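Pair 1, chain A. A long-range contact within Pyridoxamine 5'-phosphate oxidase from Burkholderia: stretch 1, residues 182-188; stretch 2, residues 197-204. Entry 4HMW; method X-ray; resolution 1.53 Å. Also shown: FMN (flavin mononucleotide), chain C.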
# COMPACT_ATOMS: atom_id res chain seq x y z
N PRO A 182 16.08 -2.04 3.11
CA PRO A 182 15.85 -1.04 2.08
C PRO A 182 17.09 -0.72 1.26
O PRO A 182 18.19 -0.71 1.82
CB PRO A 182 15.43 0.20 2.89
CG PRO A 182 16.06 0.01 4.22
CD PRO A 182 16.02 -1.47 4.47
N HIS A 183 16.90 -0.45 -0.03
CA HIS A 183 17.89 0.30 -0.82
C HIS A 183 17.40 1.71 -1.13
O HIS A 183 18.14 2.51 -1.72
CB HIS A 183 18.24 -0.42 -2.13
CG HIS A 183 17.09 -0.55 -3.07
ND1 HIS A 183 16.35 -1.70 -3.16
CD2 HIS A 183 16.54 0.33 -3.94
CE1 HIS A 183 15.39 -1.53 -4.05
NE2 HIS A 183 15.47 -0.30 -4.53
N GLU A 184 16.14 2.00 -0.78
CA GLU A 184 15.57 3.32 -1.06
C GLU A 184 14.45 3.53 -0.06
O GLU A 184 13.68 2.62 0.20
CB GLU A 184 15.02 3.41 -2.50
CG GLU A 184 14.41 4.77 -2.82
CD GLU A 184 13.86 4.85 -4.25
OE1 GLU A 184 13.45 5.96 -4.66
OE2 GLU A 184 13.83 3.82 -4.98
N MET A 185 14.37 4.72 0.53
CA MET A 185 13.22 5.12 1.33
C MET A 185 12.79 6.54 1.03
O MET A 185 13.60 7.36 0.71
CB MET A 185 13.54 5.03 2.82
CG MET A 185 13.77 3.62 3.23
SD MET A 185 14.04 3.35 4.97
CE MET A 185 12.74 4.22 5.70
N GLU A 186 11.50 6.82 1.13
CA GLU A 186 11.05 8.20 1.06
C GLU A 186 10.19 8.50 2.24
O GLU A 186 9.34 7.66 2.66
CB GLU A 186 10.21 8.52 -0.20
CG GLU A 186 9.85 10.05 -0.21
CD GLU A 186 8.74 10.52 -1.18
OE1 GLU A 186 8.46 9.83 -2.21
OE2 GLU A 186 8.18 11.63 -0.92
N PHE A 187 10.40 9.70 2.77
CA PHE A 187 9.63 10.23 3.88
C PHE A 187 8.85 11.41 3.33
O PHE A 187 9.44 12.33 2.76
CB PHE A 187 10.58 10.67 4.96
CG PHE A 187 11.31 9.52 5.61
CD1 PHE A 187 12.45 9.01 5.02
CD2 PHE A 187 10.86 8.96 6.79
CE1 PHE A 187 13.11 7.95 5.56
CE2 PHE A 187 11.54 7.90 7.36
CZ PHE A 187 12.68 7.39 6.73
N TRP A 188 7.54 11.38 3.49
CA TRP A 188 6.63 12.42 2.97
C TRP A 188 5.76 12.99 4.07
O TRP A 188 5.16 12.24 4.82
CB TRP A 188 5.75 11.78 1.92
CG TRP A 188 4.77 12.65 1.14
CD1 TRP A 188 4.95 13.11 -0.12
CD2 TRP A 188 3.47 13.10 1.54
NE1 TRP A 188 3.85 13.81 -0.55
CE2 TRP A 188 2.91 13.80 0.44
CE3 TRP A 188 2.70 12.93 2.69
CZ2 TRP A 188 1.65 14.37 0.48
CZ3 TRP A 188 1.43 13.48 2.71
CH2 TRP A 188 0.92 14.20 1.61
N ARG A 197 6.65 18.10 2.16
CA ARG A 197 8.05 17.78 2.45
C ARG A 197 8.32 16.38 1.98
O ARG A 197 7.67 15.45 2.44
CB ARG A 197 8.32 17.84 3.96
CG ARG A 197 8.50 19.20 4.54
CD ARG A 197 7.23 19.99 4.73
NE ARG A 197 6.16 19.35 5.51
CZ ARG A 197 6.04 19.35 6.83
NH1 ARG A 197 6.97 19.87 7.62
NH2 ARG A 197 4.98 18.79 7.37
N ARG A 198 9.29 16.23 1.09
CA ARG A 198 9.62 14.93 0.49
C ARG A 198 11.11 14.72 0.58
O ARG A 198 11.87 15.47 0.01
CB ARG A 198 9.22 14.88 -0.98
CG ARG A 198 7.71 15.07 -1.24
CD ARG A 198 7.41 14.78 -2.69
NE ARG A 198 7.66 13.37 -3.01
CZ ARG A 198 7.60 12.84 -4.24
NH1 ARG A 198 7.31 13.59 -5.29
NH2 ARG A 198 7.84 11.53 -4.39
N LEU A 199 11.52 13.71 1.34
CA LEU A 199 12.93 13.40 1.53
C LEU A 199 13.17 11.99 1.07
O LEU A 199 12.63 11.01 1.63
CB LEU A 199 13.28 13.51 3.03
CG LEU A 199 14.74 13.20 3.39
CD1 LEU A 199 15.71 14.24 2.82
CD2 LEU A 199 14.87 13.13 4.92
N ARG A 200 14.00 11.86 0.06
CA ARG A 200 14.37 10.57 -0.51
C ARG A 200 15.78 10.15 -0.09
O ARG A 200 16.70 10.94 -0.17
CB ARG A 200 14.29 10.62 -2.04
CG ARG A 200 14.91 9.40 -2.71
CD ARG A 200 14.97 9.50 -4.22
NE ARG A 200 13.68 9.52 -4.88
CZ ARG A 200 13.48 10.00 -6.11
NH1 ARG A 200 14.48 10.55 -6.80
NH2 ARG A 200 12.26 9.96 -6.66
N TYR A 201 15.89 8.92 0.42
CA TYR A 201 17.16 8.26 0.67
C TYR A 201 17.41 7.18 -0.37
O TYR A 201 16.54 6.35 -0.62
CB TYR A 201 17.16 7.52 1.99
CG TYR A 201 17.36 8.36 3.24
CD1 TYR A 201 16.31 9.10 3.78
CD2 TYR A 201 18.59 8.39 3.89
CE1 TYR A 201 16.48 9.84 4.94
CE2 TYR A 201 18.78 9.14 5.04
CZ TYR A 201 17.71 9.87 5.56
OH TYR A 201 17.84 10.59 6.71
N GLU A 202 18.61 7.16 -0.95
CA GLU A 202 18.98 6.09 -1.88
C GLU A 202 20.33 5.53 -1.49
O GLU A 202 21.24 6.28 -1.18
CB GLU A 202 19.11 6.62 -3.32
CG GLU A 202 17.82 7.02 -4.00
CD GLU A 202 18.06 7.77 -5.34
OE1 GLU A 202 18.51 8.94 -5.30
OE2 GLU A 202 17.81 7.17 -6.43
N ARG A 203 20.48 4.20 -1.55
CA ARG A 203 21.74 3.59 -1.16
C ARG A 203 22.79 3.98 -2.16
O ARG A 203 22.54 4.02 -3.35
CB ARG A 203 21.64 2.06 -1.03
CG ARG A 203 22.71 1.50 -0.11
CD ARG A 203 22.61 -0.02 -0.01
NE ARG A 203 23.89 -0.68 0.26
CZ ARG A 203 24.01 -1.95 0.63
NH1 ARG A 203 25.21 -2.47 0.87
NH2 ARG A 203 22.94 -2.72 0.79
N ASP A 204 23.98 4.25 -1.64
CA ASP A 204 25.12 4.69 -2.42
C ASP A 204 26.38 3.99 -1.88
O ASP A 204 27.17 4.56 -1.14
CB ASP A 204 25.24 6.22 -2.31
CG ASP A 204 26.44 6.76 -3.03
OD1 ASP A 204 26.96 6.06 -3.93
OD2 ASP A 204 26.86 7.90 -2.69
N1 FMN C . -0.17 12.14 -6.10
C2 FMN C . -0.68 12.17 -7.37
O2 FMN C . 0.05 12.32 -8.33
N3 FMN C . -2.03 11.98 -7.56
C4 FMN C . -2.87 11.83 -6.49
O4 FMN C . -4.09 11.67 -6.72
C4A FMN C . -2.36 11.82 -5.20
N5 FMN C . -3.20 11.70 -4.11
C5A FMN C . -2.64 11.66 -2.83
C6 FMN C . -3.47 11.51 -1.75
C7 FMN C . -2.94 11.44 -0.47
C7M FMN C . -3.88 11.27 0.67
C8 FMN C . -1.57 11.56 -0.27
C8M FMN C . -0.98 11.47 1.09
C9 FMN C . -0.73 11.72 -1.36
C9A FMN C . -1.26 11.81 -2.64
N10 FMN C . -0.43 11.99 -3.78
C10 FMN C . -1.00 11.99 -5.03
C1' FMN C . 1.04 12.16 -3.71
C2' FMN C . 1.76 10.82 -3.88
O2' FMN C . 1.67 10.01 -2.70
C3' FMN C . 3.24 10.99 -4.23
O3' FMN C . 3.85 11.76 -3.22
C4' FMN C . 3.43 11.63 -5.62
O4' FMN C . 2.35 11.26 -6.46
C5' FMN C . 4.79 11.32 -6.21
O5' FMN C . 5.00 9.93 -6.26
P FMN C . 6.18 9.29 -7.12
O1P FMN C . 5.81 9.40 -8.59
O2P FMN C . 7.46 10.11 -6.83
O3P FMN C . 6.25 7.87 -6.70
O HOH W 1 20.27 -2.36 0.64
O HOH W 2 11.76 8.05 -3.52
O HOH W 3 15.00 6.89 -6.97

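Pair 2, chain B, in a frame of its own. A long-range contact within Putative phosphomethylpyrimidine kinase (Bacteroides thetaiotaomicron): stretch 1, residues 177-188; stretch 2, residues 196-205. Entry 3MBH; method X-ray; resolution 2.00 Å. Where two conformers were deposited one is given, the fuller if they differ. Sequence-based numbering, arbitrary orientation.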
# COMPACT_ATOMS: atom_id res chain seq x y z
N LYS B 177 -14.72 19.66 35.14
CA LYS B 177 -14.55 21.04 34.77
C LYS B 177 -15.06 21.39 33.40
O LYS B 177 -15.10 22.57 33.06
CB LYS B 177 -13.08 21.42 34.94
CG LYS B 177 -12.82 21.81 36.37
CD LYS B 177 -11.43 21.56 36.82
CE LYS B 177 -11.43 21.70 38.37
NZ LYS B 177 -10.10 22.10 38.89
N GLY B 178 -15.44 20.38 32.62
CA GLY B 178 -15.90 20.59 31.24
C GLY B 178 -15.73 19.38 30.33
O GLY B 178 -16.70 18.89 29.81
N PRO B 179 -14.49 18.90 30.13
CA PRO B 179 -14.20 17.98 29.07
C PRO B 179 -14.81 16.62 29.24
O PRO B 179 -14.70 16.04 30.31
CB PRO B 179 -12.67 17.87 29.12
CG PRO B 179 -12.23 19.11 29.75
CD PRO B 179 -13.28 19.54 30.67
N GLN B 180 -15.44 16.12 28.17
CA GLN B 180 -16.00 14.79 28.18
C GLN B 180 -14.88 13.76 28.19
O GLN B 180 -15.02 12.72 28.78
CB GLN B 180 -16.90 14.60 26.95
CG GLN B 180 -17.42 13.14 26.78
CD GLN B 180 -17.98 12.86 25.38
OE1 GLN B 180 -18.72 13.70 24.81
NE2 GLN B 180 -17.64 11.69 24.83
N VAL B 181 -13.77 14.07 27.54
CA VAL B 181 -12.61 13.17 27.45
C VAL B 181 -11.37 13.86 27.99
O VAL B 181 -11.02 15.02 27.59
CB VAL B 181 -12.34 12.69 26.01
CG1 VAL B 181 -11.01 11.82 25.92
CG2 VAL B 181 -13.53 11.84 25.49
N VAL B 182 -10.72 13.17 28.91
CA VAL B 182 -9.50 13.66 29.51
C VAL B 182 -8.47 12.56 29.32
O VAL B 182 -8.73 11.41 29.63
CB VAL B 182 -9.66 13.95 31.01
CG1 VAL B 182 -8.34 14.43 31.63
CG2 VAL B 182 -10.82 14.97 31.23
N ILE B 183 -7.30 12.94 28.80
CA ILE B 183 -6.20 12.01 28.62
C ILE B 183 -5.00 12.58 29.37
O ILE B 183 -4.65 13.74 29.17
CB ILE B 183 -5.91 11.78 27.09
CG1 ILE B 183 -7.18 11.31 26.34
CG2 ILE B 183 -4.73 10.83 26.93
CD1 ILE B 183 -7.06 11.35 24.83
N ILE B 184 -4.39 11.77 30.23
CA ILE B 184 -3.19 12.18 30.92
C ILE B 184 -2.02 11.38 30.37
O ILE B 184 -2.03 10.14 30.45
CB ILE B 184 -3.28 12.00 32.46
CG1 ILE B 184 -4.45 12.79 33.01
CG2 ILE B 184 -1.93 12.43 33.12
CD1 ILE B 184 -4.80 12.54 34.47
N THR B 185 -1.02 12.07 29.79
CA THR B 185 0.14 11.39 29.25
C THR B 185 1.36 11.48 30.19
O THR B 185 1.37 12.18 31.17
CB THR B 185 0.52 11.94 27.90
OG1 THR B 185 1.24 13.17 28.09
CG2 THR B 185 -0.70 12.12 27.02
N SER B 186 2.38 10.73 29.86
CA SER B 186 3.67 10.79 30.52
C SER B 186 3.63 10.41 32.00
O SER B 186 4.34 11.04 32.81
CB SER B 186 4.29 12.17 30.35
OG SER B 186 4.04 12.65 29.04
N VAL B 187 2.81 9.41 32.34
CA VAL B 187 2.75 8.92 33.68
C VAL B 187 3.85 7.86 33.89
O VAL B 187 3.94 6.89 33.17
CB VAL B 187 1.38 8.33 34.03
CG1 VAL B 187 1.37 7.88 35.54
CG2 VAL B 187 0.26 9.37 33.71
N PRO B 188 4.70 8.04 34.90
CA PRO B 188 5.71 7.03 35.20
C PRO B 188 5.13 5.66 35.60
O PRO B 188 4.01 5.55 36.13
CB PRO B 188 6.44 7.60 36.39
CG PRO B 188 6.28 9.08 36.27
CD PRO B 188 4.92 9.28 35.67
N THR B 196 6.43 4.50 30.07
CA THR B 196 5.48 5.52 30.28
C THR B 196 4.07 4.89 30.18
O THR B 196 3.90 3.84 29.51
CB THR B 196 5.68 6.66 29.22
OG1 THR B 196 4.99 7.80 29.63
CG2 THR B 196 5.15 6.27 27.86
N SER B 197 3.11 5.47 30.89
CA SER B 197 1.69 5.14 30.70
C SER B 197 0.86 6.38 30.33
O SER B 197 1.27 7.52 30.56
CB SER B 197 1.10 4.43 31.91
OG SER B 197 1.53 5.05 33.11
N VAL B 198 -0.28 6.10 29.69
CA VAL B 198 -1.27 7.09 29.36
C VAL B 198 -2.56 6.59 30.01
O VAL B 198 -2.87 5.39 29.97
CB VAL B 198 -1.45 7.22 27.83
CG1 VAL B 198 -2.62 8.18 27.50
CG2 VAL B 198 -0.13 7.69 27.11
N TYR B 199 -3.29 7.50 30.64
CA TYR B 199 -4.55 7.20 31.29
C TYR B 199 -5.61 8.08 30.61
O TYR B 199 -5.27 9.16 30.10
CB TYR B 199 -4.47 7.52 32.76
CG TYR B 199 -3.63 6.59 33.58
CD1 TYR B 199 -2.23 6.67 33.57
CD2 TYR B 199 -4.23 5.64 34.42
CE1 TYR B 199 -1.47 5.79 34.37
CE2 TYR B 199 -3.49 4.80 35.22
CZ TYR B 199 -2.12 4.86 35.18
OH TYR B 199 -1.42 4.01 36.03
N ALA B 200 -6.85 7.59 30.52
CA ALA B 200 -7.93 8.37 29.88
C ALA B 200 -9.28 8.03 30.51
O ALA B 200 -9.50 6.92 31.09
CB ALA B 200 -7.98 8.11 28.39
N TYR B 201 -10.17 8.99 30.39
CA TYR B 201 -11.53 8.85 30.88
C TYR B 201 -12.49 9.42 29.82
O TYR B 201 -12.23 10.42 29.21
CB TYR B 201 -11.66 9.53 32.22
CG TYR B 201 -13.06 9.61 32.69
CD1 TYR B 201 -13.70 8.49 33.14
CD2 TYR B 201 -13.75 10.82 32.70
CE1 TYR B 201 -15.01 8.52 33.55
CE2 TYR B 201 -15.05 10.89 33.11
CZ TYR B 201 -15.67 9.73 33.56
OH TYR B 201 -16.94 9.74 33.99
N ASN B 202 -13.60 8.74 29.61
CA ASN B 202 -14.66 9.20 28.72
C ASN B 202 -15.90 9.28 29.58
O ASN B 202 -16.41 8.26 30.08
CB ASN B 202 -14.87 8.21 27.54
CG ASN B 202 -15.71 8.79 26.44
OD1 ASN B 202 -16.38 9.79 26.63
ND2 ASN B 202 -15.67 8.17 25.29
N ARG B 203 -16.39 10.48 29.78
CA ARG B 203 -17.58 10.67 30.61
C ARG B 203 -18.76 9.96 29.93
O ARG B 203 -19.63 9.42 30.58
CB ARG B 203 -17.87 12.17 30.80
CG ARG B 203 -19.01 12.47 31.83
CD ARG B 203 -19.15 13.99 32.11
NE ARG B 203 -19.24 14.78 30.87
CZ ARG B 203 -18.52 15.87 30.56
NH1 ARG B 203 -17.63 16.38 31.41
NH2 ARG B 203 -18.70 16.49 29.37
N GLN B 204 -18.76 9.91 28.60
CA GLN B 204 -19.78 9.21 27.91
C GLN B 204 -19.50 7.70 27.97
O GLN B 204 -18.64 7.19 27.23
CB GLN B 204 -19.84 9.67 26.49
CG GLN B 204 -20.83 8.94 25.70
CD GLN B 204 -22.24 9.40 25.94
OE1 GLN B 204 -22.51 10.61 26.18
NE2 GLN B 204 -23.18 8.44 25.84
N GLY B 205 -20.26 6.98 28.80
CA GLY B 205 -20.03 5.57 29.06
C GLY B 205 -19.23 5.38 30.35
O GLY B 205 -19.18 4.27 30.89
O HOH W 4 3.05 8.65 27.76
O HOH W 5 1.82 4.24 35.36

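Pair 1 and pair 2 are built on the same antiparallel two-strand ladder: fourteen central residues superpose with a backbone RMSD of 0.4 Å, and Glu A184 to Phe A187 fall on Val B181 to Ile B184. The hydrogen-bonded pairs match as well. Tyr A201 N reaches Met A185 O at 2.8 Å where Tyr B201 N reaches Val B182 O at 2.9 Å, and Phe A187 N to Leu A199 O, 2.8 Å, is repeated by Ile B184 N to Tyr B199 O, 2.8 Å. Next to these, at the matched positions His A183 and Gln B180, Arg A203 N bonds His A183 O at 2.9 Å and Arg B203 N bonds Gln B180 O at 2.8 Å. On this shared frame the side chains differ.

On the face carrying Glu A184, Glu A186, Trp A188, Arg A198, Arg A200 and Glu A202, salt bridges are prominent. Glu A186 and Arg A198 meet in a two-pronged one, OE2 of Glu A186 to NE of Arg A198 at 2.8 Å and OE1 of Glu A186 to NH2 of Arg A198 at 2.8 Å, both nearly straight. NH2 of Arg A198 also donates to FMN O2P at 2.8 Å, so one arginine serves both sheet and cofactor, and its CG packs 3.6 Å from CD1 of Trp A188. Glu A184 OE1 lies 3.6 Å from Arg A200 NE, out of the guanidinium plane; this is charge attraction alone, supplemented by water 2, which bonds both atoms. In pair 2, Ile B183 CG2 packs on Val B198 CG1 at 3.4 Å, and CG1 of Ile B183 sits 3.9 Å from CB of Ala B200. Both contacts, Glu A186 with Arg A198 and Ile B183 with Val B198, are diagonal. Asn B202, matching Glu A202, accepts at OD1 from Gln B180 NE2 at 2.9 Å.

On the other face, Met A185 is matched by the shorter Val B182. Phe A187 meets Tyr A201, CE1 of Phe A187 to CD1 of Tyr A201 at 3.8 Å, with the rings oblique. Tyr B201 matches Tyr A201, but chi1 is t rather than m and the side-chain centres lie 4.7 Å apart. Ile B184 takes the phenylalanine position, and Tyr B199, at the place of Leu A199, packs on Val B187, CD1 of Tyr B199 to CG2 of Val B187 at 3.7 Å. A bulge between Ile B184 and Val B187 shifts the register by one and pairs Val B187 with Ser B197.

The rule to read is a shared backbone ladder whose matched diagonal is filled by charge in pair 1 and by apolar contact in pair 2.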